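Long-range contacts in protein Bug27 (Bordetella pertussis, PDB 2QPQ), which probably binds a small solute in the periplasm and delivers it for uptake, closing round it like other Venus flytrap receptors of the Bug family: residues P6-D11 and R61-Y66; F93-N98 and P275-M281; F106-A110 and V172-G178; Y114-L120 and Q197-V201; H143-L148 and L292-L298. All coordinates share one frame; numbering follows the deposited sequence.

Contact 1: residues P6-D11 and R61-Y66; sequences PNKPLD and RAPDGY
At the outer end of the parallel strands 10-14 and 67-72, Y66 lies in the bend of the chain that leads into L10 and D11, with K8 over one ring face and N7 at its edge, and shows how one aromatic residue can organise a strand entrance. Its hydroxyl accepts the backbone N-H of N7, with N7 N 2.7 Å from Y66 OH and close to the ring plane. K8 reaches the ring face because its CG lies between backbone N and carbonyl carbon (chi1 63°) before the chain runs on extended; CG stands 4.1 Å from the ring centroid, a CH-pi contact. The ammonium group passes beyond the ring to a water that lies 2.7 Å from both K8 NZ and D64 OD2 and bridges the two charges. L10 adds an oblique methyl contact, its CD1 3.8 Å from Y66 CD1. The backbone then locks in: D11 N donates to Y66 O at 2.8 Å. Farther along, D11 OD2 is gripped by both terminal nitrogens of R61, firmly by NH1 (2.7 Å, 158°) and weakly by NH2, with carboxylate and guanidinium nearly coplanar. R61 NH1 also bonds S67 OG, and the positive charge of R61 probably offsets the nearness of the like charges of D11 OD1 and E44. Within the loop, D64 OD1 accepts from Y66 N, an Asx turn that helps set the tyrosine's backbone. Strand 10-14 lies between 41-45 and 67-72, and two beta-alpha-beta crossovers through helices 21-35 and 52-59 link them, the classic alpha/beta topology of a periplasmic binding-protein lobe.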
# COMPACT_ATOMS: atom_id res chain seq x y z
N PRO A 6 20.45 -16.37 12.71
CA PRO A 6 20.47 -14.99 13.27
C PRO A 6 21.39 -14.77 14.52
O PRO A 6 21.03 -15.21 15.61
CB PRO A 6 18.98 -14.71 13.58
CG PRO A 6 18.18 -15.91 13.04
CD PRO A 6 19.15 -17.05 12.84
N ASN A 7 22.53 -14.08 14.38
CA ASN A 7 23.55 -13.96 15.47
C ASN A 7 23.95 -12.52 15.91
O ASN A 7 24.85 -12.32 16.77
CB ASN A 7 24.82 -14.76 15.11
CG ASN A 7 25.55 -14.23 13.87
OD1 ASN A 7 25.48 -13.05 13.51
ND2 ASN A 7 26.31 -15.12 13.22
N LYS A 8 23.33 -11.53 15.28
CA LYS A 8 23.37 -10.15 15.70
C LYS A 8 21.95 -9.65 15.40
O LYS A 8 21.12 -10.40 14.84
CB LYS A 8 24.45 -9.36 14.91
CG LYS A 8 24.18 -9.28 13.41
CD LYS A 8 25.34 -8.69 12.64
CE LYS A 8 24.92 -8.39 11.22
NZ LYS A 8 26.10 -8.14 10.33
N PRO A 9 21.64 -8.39 15.81
CA PRO A 9 20.31 -7.84 15.51
C PRO A 9 20.02 -7.89 14.01
O PRO A 9 20.95 -7.83 13.21
CB PRO A 9 20.43 -6.39 15.96
CG PRO A 9 21.49 -6.40 17.04
CD PRO A 9 22.47 -7.45 16.60
N LEU A 10 18.75 -8.04 13.65
CA LEU A 10 18.28 -7.71 12.31
C LEU A 10 18.07 -6.19 12.25
O LEU A 10 17.89 -5.52 13.26
CB LEU A 10 16.99 -8.45 11.96
CG LEU A 10 16.94 -9.92 11.53
CD1 LEU A 10 17.96 -10.84 12.14
CD2 LEU A 10 15.51 -10.43 11.75
N ASP A 11 18.15 -5.66 11.04
CA ASP A 11 17.95 -4.23 10.82
C ASP A 11 16.84 -4.17 9.78
O ASP A 11 17.03 -4.58 8.66
CB ASP A 11 19.25 -3.64 10.28
CG ASP A 11 19.17 -2.13 10.08
OD1 ASP A 11 18.25 -1.48 10.67
OD2 ASP A 11 20.05 -1.59 9.36
N ARG A 61 23.42 -3.50 1.20
CA ARG A 61 23.81 -4.35 2.33
C ARG A 61 24.13 -5.78 1.89
O ARG A 61 23.71 -6.21 0.79
CB ARG A 61 22.68 -4.41 3.38
CG ARG A 61 22.41 -3.09 4.10
CD ARG A 61 23.46 -2.78 5.21
NE ARG A 61 23.09 -1.53 5.89
CZ ARG A 61 22.22 -1.42 6.90
NH1 ARG A 61 21.63 -2.49 7.43
NH2 ARG A 61 21.98 -0.22 7.44
N ALA A 62 24.86 -6.50 2.76
CA ALA A 62 25.22 -7.88 2.53
C ALA A 62 23.95 -8.71 2.37
O ALA A 62 22.93 -8.44 3.00
CB ALA A 62 26.07 -8.44 3.71
N PRO A 63 23.99 -9.72 1.49
CA PRO A 63 22.84 -10.62 1.28
C PRO A 63 22.81 -11.77 2.29
O PRO A 63 22.83 -12.96 1.90
CB PRO A 63 23.08 -11.13 -0.13
CG PRO A 63 24.65 -11.22 -0.20
CD PRO A 63 25.16 -10.06 0.61
N ASP A 64 22.80 -11.42 3.57
CA ASP A 64 23.01 -12.42 4.65
C ASP A 64 21.77 -12.58 5.53
O ASP A 64 21.73 -13.41 6.46
CB ASP A 64 24.23 -12.07 5.48
CG ASP A 64 24.20 -10.65 6.02
OD1 ASP A 64 23.18 -9.93 5.92
OD2 ASP A 64 25.23 -10.25 6.58
N GLY A 65 20.73 -11.82 5.19
CA GLY A 65 19.53 -11.88 5.98
C GLY A 65 19.40 -10.92 7.15
O GLY A 65 18.36 -10.89 7.81
N TYR A 66 20.42 -10.12 7.41
CA TYR A 66 20.41 -9.23 8.57
C TYR A 66 19.89 -7.84 8.25
O TYR A 66 19.72 -7.01 9.13
CB TYR A 66 21.82 -9.15 9.19
CG TYR A 66 22.17 -10.43 9.88
CD1 TYR A 66 21.65 -10.72 11.13
CD2 TYR A 66 23.00 -11.36 9.26
CE1 TYR A 66 21.95 -11.93 11.76
CE2 TYR A 66 23.32 -12.54 9.88
CZ TYR A 66 22.78 -12.83 11.13
OH TYR A 66 23.12 -14.03 11.73
O HOH W 1 25.59 -7.87 7.71

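Contact 2: residues F93-N98 and P275-M281; sequences FAAVIN and PEVFQKM
A95 and Q279 meet where the opening of the long strand 93-109, interrupted by a classic beta bulge at V96 and I97, which face L232, runs across the first turns of helix 275-296. The segment axes approach to 6.4 Å at 114°. The hydrogen bonding across this interface is a side chain reaching for a strand amide: Q279 OE1 accepts from A95 N at 2.8 Å, with the donor nearly along the C=O axis. The chain of Q279 leaves anti to its own backbone N and then bends at chi2 (65°), which brings the amide back to the strand, while NE2 is held by E283. A weaker polar touch is the C-H of P275 CA directed at A95 O, 3.4 Å away, an oxygen that also receives R243 NE. Apolar packing centres on F278. N98 CB sits over one face of its ring, 3.8 Å from the centroid, and A95 CB meets F278 CD2 obliquely at 3.6 Å; W229 adds an edge-to-face ring contact. The amide of N98 is fixed from outside, OD1 by H230 N and ND2 by D273. Beside that amide the methyl end of M281 closes the row, its CE 4.1 Å from N98 ND2.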
# COMPACT_ATOMS: atom_id res chain seq x y z
N PHE A 93 16.77 -6.77 -5.23
CA PHE A 93 15.94 -7.17 -4.10
C PHE A 93 15.35 -8.55 -4.37
O PHE A 93 15.07 -8.90 -5.53
CB PHE A 93 14.81 -6.15 -3.87
CG PHE A 93 15.31 -4.75 -3.66
CD1 PHE A 93 15.69 -4.31 -2.39
CD2 PHE A 93 15.44 -3.87 -4.74
CE1 PHE A 93 16.20 -3.00 -2.22
CE2 PHE A 93 15.93 -2.58 -4.54
CZ PHE A 93 16.30 -2.17 -3.29
N ALA A 94 15.13 -9.29 -3.28
CA ALA A 94 14.50 -10.60 -3.31
C ALA A 94 13.45 -10.61 -2.21
O ALA A 94 13.68 -10.18 -1.07
CB ALA A 94 15.53 -11.69 -3.05
N ALA A 95 12.29 -11.13 -2.56
CA ALA A 95 11.15 -11.11 -1.65
C ALA A 95 11.26 -12.18 -0.58
O ALA A 95 11.78 -13.27 -0.82
CB ALA A 95 9.86 -11.32 -2.45
N VAL A 96 10.77 -11.86 0.61
CA VAL A 96 10.72 -12.82 1.72
C VAL A 96 9.29 -13.20 2.04
O VAL A 96 8.91 -14.41 2.01
CB VAL A 96 11.38 -12.24 2.99
CG1 VAL A 96 11.21 -13.21 4.17
CG2 VAL A 96 12.88 -11.98 2.67
N ILE A 97 8.48 -12.19 2.32
CA ILE A 97 7.10 -12.48 2.73
C ILE A 97 6.21 -11.27 2.53
O ILE A 97 6.63 -10.16 2.81
CB ILE A 97 7.01 -12.96 4.24
CG1 ILE A 97 5.58 -13.36 4.63
CG2 ILE A 97 7.59 -11.90 5.23
CD1 ILE A 97 5.52 -14.12 6.02
N ASN A 98 5.00 -11.52 2.02
CA ASN A 98 3.92 -10.54 2.06
C ASN A 98 3.00 -10.88 3.20
O ASN A 98 2.42 -11.98 3.22
CB ASN A 98 3.14 -10.57 0.76
CG ASN A 98 1.93 -9.67 0.80
OD1 ASN A 98 2.00 -8.57 1.35
ND2 ASN A 98 0.82 -10.13 0.21
N PRO A 275 8.53 -16.36 -0.49
CA PRO A 275 9.57 -15.79 -1.34
C PRO A 275 9.23 -15.77 -2.84
O PRO A 275 9.21 -14.69 -3.47
CB PRO A 275 10.79 -16.65 -1.00
CG PRO A 275 10.58 -16.95 0.48
CD PRO A 275 9.12 -17.26 0.54
N GLU A 276 8.88 -16.93 -3.37
CA GLU A 276 8.56 -17.05 -4.79
C GLU A 276 7.31 -16.30 -5.22
O GLU A 276 7.34 -15.52 -6.21
CB GLU A 276 8.47 -18.53 -5.19
CG GLU A 276 8.17 -18.76 -6.67
CD GLU A 276 8.44 -20.17 -7.15
OE1 GLU A 276 8.69 -21.08 -6.30
OE2 GLU A 276 8.42 -20.37 -8.40
N VAL A 277 6.22 -16.50 -4.49
CA VAL A 277 4.96 -15.87 -4.84
C VAL A 277 5.09 -14.33 -4.72
O VAL A 277 4.65 -13.56 -5.63
CB VAL A 277 3.79 -16.33 -3.94
CG1 VAL A 277 2.54 -15.45 -4.21
CG2 VAL A 277 3.48 -17.83 -4.19
N PHE A 278 5.70 -13.89 -3.62
CA PHE A 278 5.77 -12.46 -3.36
C PHE A 278 6.68 -11.81 -4.42
O PHE A 278 6.38 -10.73 -4.94
CB PHE A 278 6.21 -12.16 -1.89
CG PHE A 278 6.19 -10.68 -1.51
CD1 PHE A 278 5.28 -9.79 -2.12
CD2 PHE A 278 7.02 -10.19 -0.51
CE1 PHE A 278 5.24 -8.45 -1.77
CE2 PHE A 278 6.99 -8.84 -0.15
CZ PHE A 278 6.09 -7.97 -0.79
N GLN A 279 7.80 -12.46 -4.73
CA GLN A 279 8.70 -11.96 -5.78
C GLN A 279 7.97 -11.79 -7.10
O GLN A 279 8.15 -10.77 -7.80
CB GLN A 279 9.93 -12.87 -5.99
CG GLN A 279 10.96 -12.30 -7.02
CD GLN A 279 11.57 -11.01 -6.52
OE1 GLN A 279 11.78 -10.85 -5.33
NE2 GLN A 279 11.83 -10.06 -7.41
N LYS A 280 7.17 -12.79 -7.46
CA LYS A 280 6.37 -12.67 -8.68
C LYS A 280 5.40 -11.47 -8.62
O LYS A 280 5.26 -10.75 -9.60
CB LYS A 280 5.64 -13.98 -8.96
CG LYS A 280 4.95 -14.10 -10.35
CD LYS A 280 5.95 -14.20 -11.50
CE LYS A 280 5.20 -14.38 -12.85
NZ LYS A 280 6.01 -13.86 -13.99
N MET A 281 4.74 -11.29 -7.47
CA MET A 281 3.80 -10.17 -7.29
C MET A 281 4.51 -8.84 -7.46
O MET A 281 4.00 -7.95 -8.13
CB MET A 281 3.18 -10.20 -5.89
CG MET A 281 2.59 -11.53 -5.42
SD MET A 281 1.87 -11.43 -3.76
CE MET A 281 1.13 -9.75 -3.90

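Contact 3: residues F106-A110 and V172-G178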
# COMPACT_ATOMS: atom_id res chain seq x y z
N PHE A 106 -12.72 4.74 -1.77
CA PHE A 106 -13.21 6.04 -2.19
C PHE A 106 -14.19 6.54 -1.13
O PHE A 106 -15.24 5.94 -0.96
CB PHE A 106 -13.89 5.93 -3.55
CG PHE A 106 -12.95 5.72 -4.70
CD1 PHE A 106 -12.23 4.55 -4.81
CD2 PHE A 106 -12.77 6.72 -5.66
CE1 PHE A 106 -11.35 4.33 -5.86
CE2 PHE A 106 -11.91 6.51 -6.74
CZ PHE A 106 -11.19 5.31 -6.84
N VAL A 107 -13.82 7.59 -0.41
CA VAL A 107 -14.65 8.15 0.67
C VAL A 107 -15.08 9.60 0.37
O VAL A 107 -14.35 10.40 -0.28
CB VAL A 107 -13.98 8.01 2.09
CG1 VAL A 107 -13.77 6.56 2.43
CG2 VAL A 107 -12.59 8.73 2.17
N VAL A 108 -16.27 9.90 0.84
CA VAL A 108 -16.88 11.22 0.69
C VAL A 108 -17.39 11.67 2.08
O VAL A 108 -17.61 10.83 2.96
CB VAL A 108 -18.03 11.26 -0.41
CG1 VAL A 108 -17.48 10.95 -1.79
CG2 VAL A 108 -19.27 10.34 -0.05
N PRO A 109 -17.53 12.99 2.29
CA PRO A 109 -18.06 13.50 3.54
C PRO A 109 -19.47 12.97 3.79
O PRO A 109 -20.22 12.70 2.84
CB PRO A 109 -18.16 15.01 3.28
CG PRO A 109 -17.31 15.29 2.16
CD PRO A 109 -17.20 14.07 1.35
N ALA A 110 -19.80 12.83 5.06
CA ALA A 110 -21.21 12.68 5.50
C ALA A 110 -22.05 13.72 4.79
O ALA A 110 -21.68 14.91 4.71
CB ALA A 110 -21.32 12.85 7.02
N VAL A 172 -11.44 15.66 3.79
CA VAL A 172 -12.72 15.09 3.42
C VAL A 172 -13.68 15.14 4.63
O VAL A 172 -14.84 15.46 4.47
CB VAL A 172 -12.59 13.70 2.70
CG1 VAL A 172 -11.98 12.68 3.57
CG2 VAL A 172 -13.96 13.21 2.18
N LEU A 173 -13.16 14.86 5.82
CA LEU A 173 -13.92 15.03 7.06
C LEU A 173 -14.52 16.41 7.24
O LEU A 173 -15.64 16.51 7.76
CB LEU A 173 -13.11 14.63 8.29
CG LEU A 173 -12.88 13.14 8.54
CD1 LEU A 173 -11.79 12.97 9.60
CD2 LEU A 173 -14.19 12.41 8.93
N GLY A 174 -13.80 17.45 6.82
CA GLY A 174 -14.26 18.84 6.94
C GLY A 174 -14.92 19.36 5.67
O GLY A 174 -15.25 20.55 5.61
N SER A 175 -15.14 18.49 4.68
CA SER A 175 -15.66 18.91 3.35
C SER A 175 -14.84 19.94 2.56
O SER A 175 -15.33 20.58 1.59
CB SER A 175 -17.11 19.39 3.48
OG SER A 175 -17.87 18.31 4.00
N GLN A 176 -13.57 20.07 2.94
CA GLN A 176 -12.68 20.96 2.21
C GLN A 176 -12.34 20.32 0.89
O GLN A 176 -11.95 20.99 -0.04
CB GLN A 176 -11.39 21.26 2.98
CG GLN A 176 -11.51 21.28 4.51
CD GLN A 176 -12.26 22.47 5.02
OE1 GLN A 176 -12.59 22.53 6.22
NE2 GLN A 176 -12.56 23.44 4.12
N ILE A 177 -12.48 19.00 0.80
CA ILE A 177 -12.42 18.31 -0.48
C ILE A 177 -13.61 17.31 -0.50
O ILE A 177 -14.01 16.78 0.56
CB ILE A 177 -11.01 17.62 -0.74
CG1 ILE A 177 -10.82 17.35 -2.23
CG2 ILE A 177 -10.82 16.35 0.15
CD1 ILE A 177 -9.35 17.11 -2.69
N GLY A 178 -14.18 17.09 -1.68
CA GLY A 178 -15.39 16.27 -1.81
C GLY A 178 -15.18 14.77 -1.85
O GLY A 178 -16.15 13.98 -1.75
O HOH W 2 -20.66 17.34 2.44
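P109, at the end of strand 93-109, presses its ring into the turn that follows helix 165-173, and the first shell consists almost wholly of ring carbons against methyls and oxygens. P109 CD is 3.5 Å from V172 CG2, tighter than usual for two carbons. The same CD lies 3.3 Å from G178 O, while P109 CG approaches V172 O at 3.4 Å and P109 CB approaches S175 OG, also at 3.4 Å. The V172 methyl reaches the ring because CG2 points anti to the backbone N while CG1 takes the position between N and carbonyl carbon (chi1 63°); CG1 faces the preceding strand residues, 4.2 Å from V107 CG2. V108, although its CB points away overall, lays CG1 3.3 Å from the same G178 O.

The next shell explains why the turn presents these atoms. V172 O, which touches the proline, also accepts S175 N at 3.1 Å, closing the last turn as the chain leaves the helix at G174. S175 then adopts a positive phi, swinging the chain back towards G178 and strand 180-183. Strand pairing holds the other partner: V107 bonds to A180 and V108 to Q197, while V107 also packs on A187 and I191 of helix 184-192. A water between A110 O and S175 OG makes only weak links.

Without a direct hydrogen bond between the two segments, their fit depends on shape. G178 O meets P109 CD, the ring carbon bonded to nitrogen, whose C-H groups are probably slightly polarised; V172 O faces CG, where any such effect should be smaller.

Contact 4: residues Y114-L120 and Q197-V201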
# COMPACT_ATOMS: atom_id res chain seq x y z
N TYR A 114 -22.68 12.57 -3.59
CA TYR A 114 -22.31 11.31 -4.23
C TYR A 114 -22.67 10.18 -3.32
O TYR A 114 -22.03 9.95 -2.29
CB TYR A 114 -20.80 11.23 -4.54
CG TYR A 114 -20.24 12.33 -5.38
CD1 TYR A 114 -20.76 12.59 -6.66
CD2 TYR A 114 -19.16 13.08 -4.93
CE1 TYR A 114 -20.22 13.62 -7.46
CE2 TYR A 114 -18.63 14.11 -5.70
CZ TYR A 114 -19.17 14.35 -6.98
OH TYR A 114 -18.61 15.34 -7.74
N LYS A 115 -23.70 9.45 -3.73
CA LYS A 115 -24.26 8.35 -2.98
C LYS A 115 -23.66 7.00 -3.42
O LYS A 115 -23.58 6.04 -2.63
CB LYS A 115 -25.80 8.38 -3.20
CG LYS A 115 -26.64 9.27 -2.20
CD LYS A 115 -26.22 10.74 -2.00
CE LYS A 115 -27.24 11.52 -1.09
NZ LYS A 115 -26.83 12.91 -0.56
N THR A 116 -23.22 6.93 -4.68
CA THR A 116 -22.64 5.70 -5.20
C THR A 116 -21.42 6.07 -6.03
O THR A 116 -21.26 7.22 -6.43
CB THR A 116 -23.63 4.94 -6.13
OG1 THR A 116 -23.82 5.70 -7.32
CG2 THR A 116 -24.98 4.75 -5.48
N LEU A 117 -20.57 5.09 -6.32
CA LEU A 117 -19.48 5.30 -7.26
C LEU A 117 -19.98 5.71 -8.64
O LEU A 117 -19.34 6.50 -9.30
CB LEU A 117 -18.54 4.09 -7.38
CG LEU A 117 -17.17 4.42 -8.03
CD1 LEU A 117 -16.29 5.12 -7.00
CD2 LEU A 117 -16.46 3.20 -8.56
N GLY A 118 -21.15 5.18 -9.05
CA GLY A 118 -21.70 5.46 -10.37
C GLY A 118 -22.02 6.93 -10.57
O GLY A 118 -21.80 7.48 -11.63
N GLU A 119 -22.55 7.57 -9.52
CA GLU A 119 -22.83 9.00 -9.50
C GLU A 119 -21.55 9.83 -9.62
O GLU A 119 -21.54 10.86 -10.30
CB GLU A 119 -23.60 9.37 -8.21
CG GLU A 119 -25.09 8.95 -8.29
CD GLU A 119 -25.85 9.12 -6.99
OE1 GLU A 119 -25.37 9.84 -6.08
OE2 GLU A 119 -26.97 8.56 -6.88
N LEU A 120 -20.49 9.37 -8.96
CA LEU A 120 -19.20 10.07 -9.03
C LEU A 120 -18.65 10.02 -10.46
O LEU A 120 -18.24 11.05 -11.02
CB LEU A 120 -18.19 9.39 -8.06
CG LEU A 120 -16.73 9.87 -8.16
CD1 LEU A 120 -16.67 11.28 -7.60
CD2 LEU A 120 -15.74 8.95 -7.44
N GLN A 197 -18.69 8.48 4.17
CA GLN A 197 -19.37 7.45 3.43
C GLN A 197 -18.39 6.86 2.41
O GLN A 197 -17.65 7.60 1.79
CB GLN A 197 -20.48 8.16 2.72
CG GLN A 197 -21.39 7.36 1.87
CD GLN A 197 -22.51 8.28 1.42
OE1 GLN A 197 -23.26 8.80 2.27
NE2 GLN A 197 -22.59 8.54 0.09
N ALA A 198 -18.39 5.54 2.27
CA ALA A 198 -17.55 4.85 1.32
C ALA A 198 -18.28 4.47 0.03
O ALA A 198 -19.32 3.80 0.07
CB ALA A 198 -16.92 3.61 1.98
N LEU A 199 -17.75 4.92 -1.10
CA LEU A 199 -18.34 4.63 -2.40
C LEU A 199 -17.92 3.27 -3.00
O LEU A 199 -18.71 2.59 -3.69
CB LEU A 199 -18.03 5.78 -3.35
CG LEU A 199 -18.63 7.15 -2.99
CD1 LEU A 199 -18.39 8.14 -4.14
CD2 LEU A 199 -20.12 7.03 -2.64
N ALA A 200 -16.68 2.88 -2.75
CA ALA A 200 -16.11 1.64 -3.28
C ALA A 200 -14.86 1.30 -2.54
O ALA A 200 -14.22 2.20 -1.94
CB ALA A 200 -15.79 1.78 -4.77
N VAL A 201 -14.51 0.01 -2.57
CA VAL A 201 -13.19 -0.49 -2.23
C VAL A 201 -12.48 -0.95 -3.50
O VAL A 201 -13.14 -1.40 -4.44
CB VAL A 201 -13.22 -1.61 -1.16
CG1 VAL A 201 -13.87 -1.08 0.11
CG2 VAL A 201 -13.94 -2.87 -1.65
O HOH W 3 -21.45 2.99 -4.06
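L199 O accepts a 2.8 Å hydrogen bond from a water that in turn receives L117 N at 3.2 Å, so one solvent molecule ties strand 196-201 to the first turn of helix 117-123. The turn itself is finished by its own residues. T116 is the N-cap, its OG1 accepting E119 N at 3.2 Å, and K115 N donates to E119 OE1 at 2.9 Å, coming from above the carboxylate plane. Together these bonds fix the loop against which the strand packs.

L199 fills most of that surface. With CG anti to the carbonyl carbon (chi1 -63°), its two methyls divide the work: CD1 lies 3.9 Å from Y114 CB and close to L120 CB, whereas CD2 rests 3.5 Å from Y114 O. A200 also directs its CB towards the helix, an effect of the helical-like backbone angles at L199, and L117 CD1 touches that methyl at 4.0 Å. Behind the leucine, L120 CD1 sits over the centre of the Y114 ring, and Y114 packs on V108 of the adjoining strand 93-109.

The chemistry separates the tasks. Methyl groups supply the bulk of the strand-to-helix adhesion, while the backbone N-H groups around the helix start are served by T116, E119 and a water; the helix's partial positive end may strengthen the water's hold on L199 O.

Contact 5: residues H143-L148 and L292-L298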
# COMPACT_ATOMS: atom_id res chain seq x y z
N HIS A 143 -3.21 7.33 -4.94
CA HIS A 143 -3.16 8.15 -6.17
C HIS A 143 -3.42 7.29 -7.41
O HIS A 143 -4.29 7.59 -8.22
CB HIS A 143 -1.80 8.86 -6.23
CG HIS A 143 -1.57 9.65 -7.49
ND1 HIS A 143 -0.33 10.16 -7.83
CD2 HIS A 143 -2.41 10.00 -8.48
CE1 HIS A 143 -0.43 10.80 -8.97
NE2 HIS A 143 -1.69 10.73 -9.39
N LEU A 144 -2.68 6.19 -7.56
CA LEU A 144 -2.87 5.36 -8.74
C LEU A 144 -4.26 4.70 -8.84
O LEU A 144 -4.76 4.50 -9.95
CB LEU A 144 -1.76 4.31 -8.84
CG LEU A 144 -0.33 4.79 -9.12
CD1 LEU A 144 0.52 3.63 -9.65
CD2 LEU A 144 -0.25 5.99 -10.04
N ALA A 145 -4.89 4.39 -7.70
CA ALA A 145 -6.26 3.87 -7.72
C ALA A 145 -7.22 4.87 -8.41
O ALA A 145 -8.06 4.47 -9.25
CB ALA A 145 -6.76 3.48 -6.32
N GLY A 146 -7.05 6.16 -8.15
CA GLY A 146 -7.93 7.20 -8.77
C GLY A 146 -7.58 7.34 -10.25
O GLY A 146 -8.46 7.51 -11.11
N GLU A 147 -6.30 7.31 -10.58
CA GLU A 147 -5.90 7.38 -11.98
C GLU A 147 -6.34 6.14 -12.76
O GLU A 147 -6.75 6.24 -13.91
CB GLU A 147 -4.40 7.65 -12.09
CG GLU A 147 -4.04 9.10 -11.65
CD GLU A 147 -4.83 10.15 -12.43
OE1 GLU A 147 -4.80 10.06 -13.67
OE2 GLU A 147 -5.50 11.05 -11.83
N LEU A 148 -6.27 4.97 -12.13
CA LEU A 148 -6.72 3.75 -12.78
C LEU A 148 -8.21 3.82 -13.05
O LEU A 148 -8.68 3.38 -14.11
CB LEU A 148 -6.39 2.52 -11.92
CG LEU A 148 -6.77 1.13 -12.46
CD1 LEU A 148 -6.04 0.83 -13.79
CD2 LEU A 148 -6.45 0.09 -11.38
N LEU A 292 0.55 1.79 -16.43
CA LEU A 292 -0.41 2.81 -16.02
C LEU A 292 0.21 4.20 -15.94
O LEU A 292 -0.35 5.15 -16.48
CB LEU A 292 -1.03 2.45 -14.66
CG LEU A 292 -2.04 3.47 -14.07
CD1 LEU A 292 -3.25 3.68 -15.02
CD2 LEU A 292 -2.46 2.99 -12.68
N THR A 293 1.33 4.35 -15.25
CA THR A 293 1.94 5.67 -15.09
C THR A 293 2.57 6.19 -16.41
O THR A 293 2.70 7.41 -16.60
CB THR A 293 2.95 5.73 -13.92
OG1 THR A 293 4.00 4.79 -14.14
CG2 THR A 293 2.27 5.41 -12.62
N LYS A 294 2.95 5.28 -17.29
CA LYS A 294 3.31 5.66 -18.67
C LYS A 294 2.09 6.23 -19.43
O LYS A 294 2.19 7.31 -20.01
CB LYS A 294 3.99 4.52 -19.42
CG LYS A 294 4.90 4.94 -20.59
CD LYS A 294 5.45 3.70 -21.31
CE LYS A 294 5.41 3.81 -22.83
NZ LYS A 294 6.29 2.71 -23.41
N GLN A 295 0.94 5.55 -19.39
CA GLN A 295 -0.31 6.07 -20.00
C GLN A 295 -0.62 7.51 -19.57
O GLN A 295 -0.88 8.38 -20.40
CB GLN A 295 -1.52 5.24 -19.60
CG GLN A 295 -1.61 3.84 -20.11
CD GLN A 295 -2.87 3.12 -19.59
OE1 GLN A 295 -4.00 3.49 -19.96
NE2 GLN A 295 -2.69 2.12 -18.73
N ILE A 296 -0.62 7.74 -18.25
CA ILE A 296 -1.04 9.02 -17.70
C ILE A 296 0.12 10.04 -17.65
O ILE A 296 -0.09 11.19 -17.29
CB ILE A 296 -1.69 8.86 -16.26
CG1 ILE A 296 -0.65 8.42 -15.24
CG2 ILE A 296 -2.88 7.89 -16.28
CD1 ILE A 296 -1.13 8.45 -13.81
N GLY A 297 1.33 9.61 -17.96
CA GLY A 297 2.47 10.51 -18.00
C GLY A 297 2.99 11.03 -16.67
O GLY A 297 3.45 12.17 -16.58
N LEU A 298 2.92 10.20 -15.64
CA LEU A 298 3.26 10.62 -14.28
C LEU A 298 4.73 10.39 -13.98
O LEU A 298 5.21 9.27 -14.10
CB LEU A 298 2.39 9.88 -13.24
CG LEU A 298 2.73 10.13 -11.76
CD1 LEU A 298 2.41 11.54 -11.29
CD2 LEU A 298 1.99 9.11 -10.92
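Helices 143-148 and 292-296 cross with their axes 10.7 Å apart and at 63°, and L292 is directed at the neighbouring helix. Its CG lies anti to the backbone N (chi1 178°), which carries CD2 into the groove between L144 and L148, 4.0 Å from L148 CB and 3.9 Å from L144 O. The L144 side chain fills the next space: its CD2 touches T293 CG2 at 3.7 Å and L298 CD2 at 3.9 Å. This is the far end of helix 275-296, whose beginning packs on strand 93-109, so one helix reaches from one lobe of the flytrap fold to helix 141-153 of the other. The helix stops in a Schellman motif at G297, where positive phi and the bond from L298 N to T293 O (3.0 Å) turn the chain so that L298 faces back. There L298 CD2 meets H143 CE1 obliquely at 3.5 Å. The imidazole is held from elsewhere, with ND1 accepting G139 N and the ring stacked on H159. On the partly exposed flank, E147 bends at chi2 and lays its CG 3.7 Å from I296 CD1, while its OE2 hydrogen-bonds to Y133 OH.

How the contacts relate
Contact 1 is the surface member, and it is also the one with a salt bridge; the buried contacts 2 and 3 rely mainly on close packing, helped in contact 2 by one hydrogen bond from a backbone N-H to a glutamine side-chain oxygen. Contacts 2 and 3 use the two ends of strand 93-109, on opposite sides of the chain's centre, about 36 Å apart between centres. Contacts 2 and 5 likewise use the two ends of helix 275-296. Contacts 3 and 4 touch directly, since their strands pair: F106 O lies 2.7 Å from L199 N. Contact 4 has a sound water bridge where that of contact 3 is weak, whereas contact 5 is a helix crossing packed through carbon atoms, reached from contact 3 through the F106 ring.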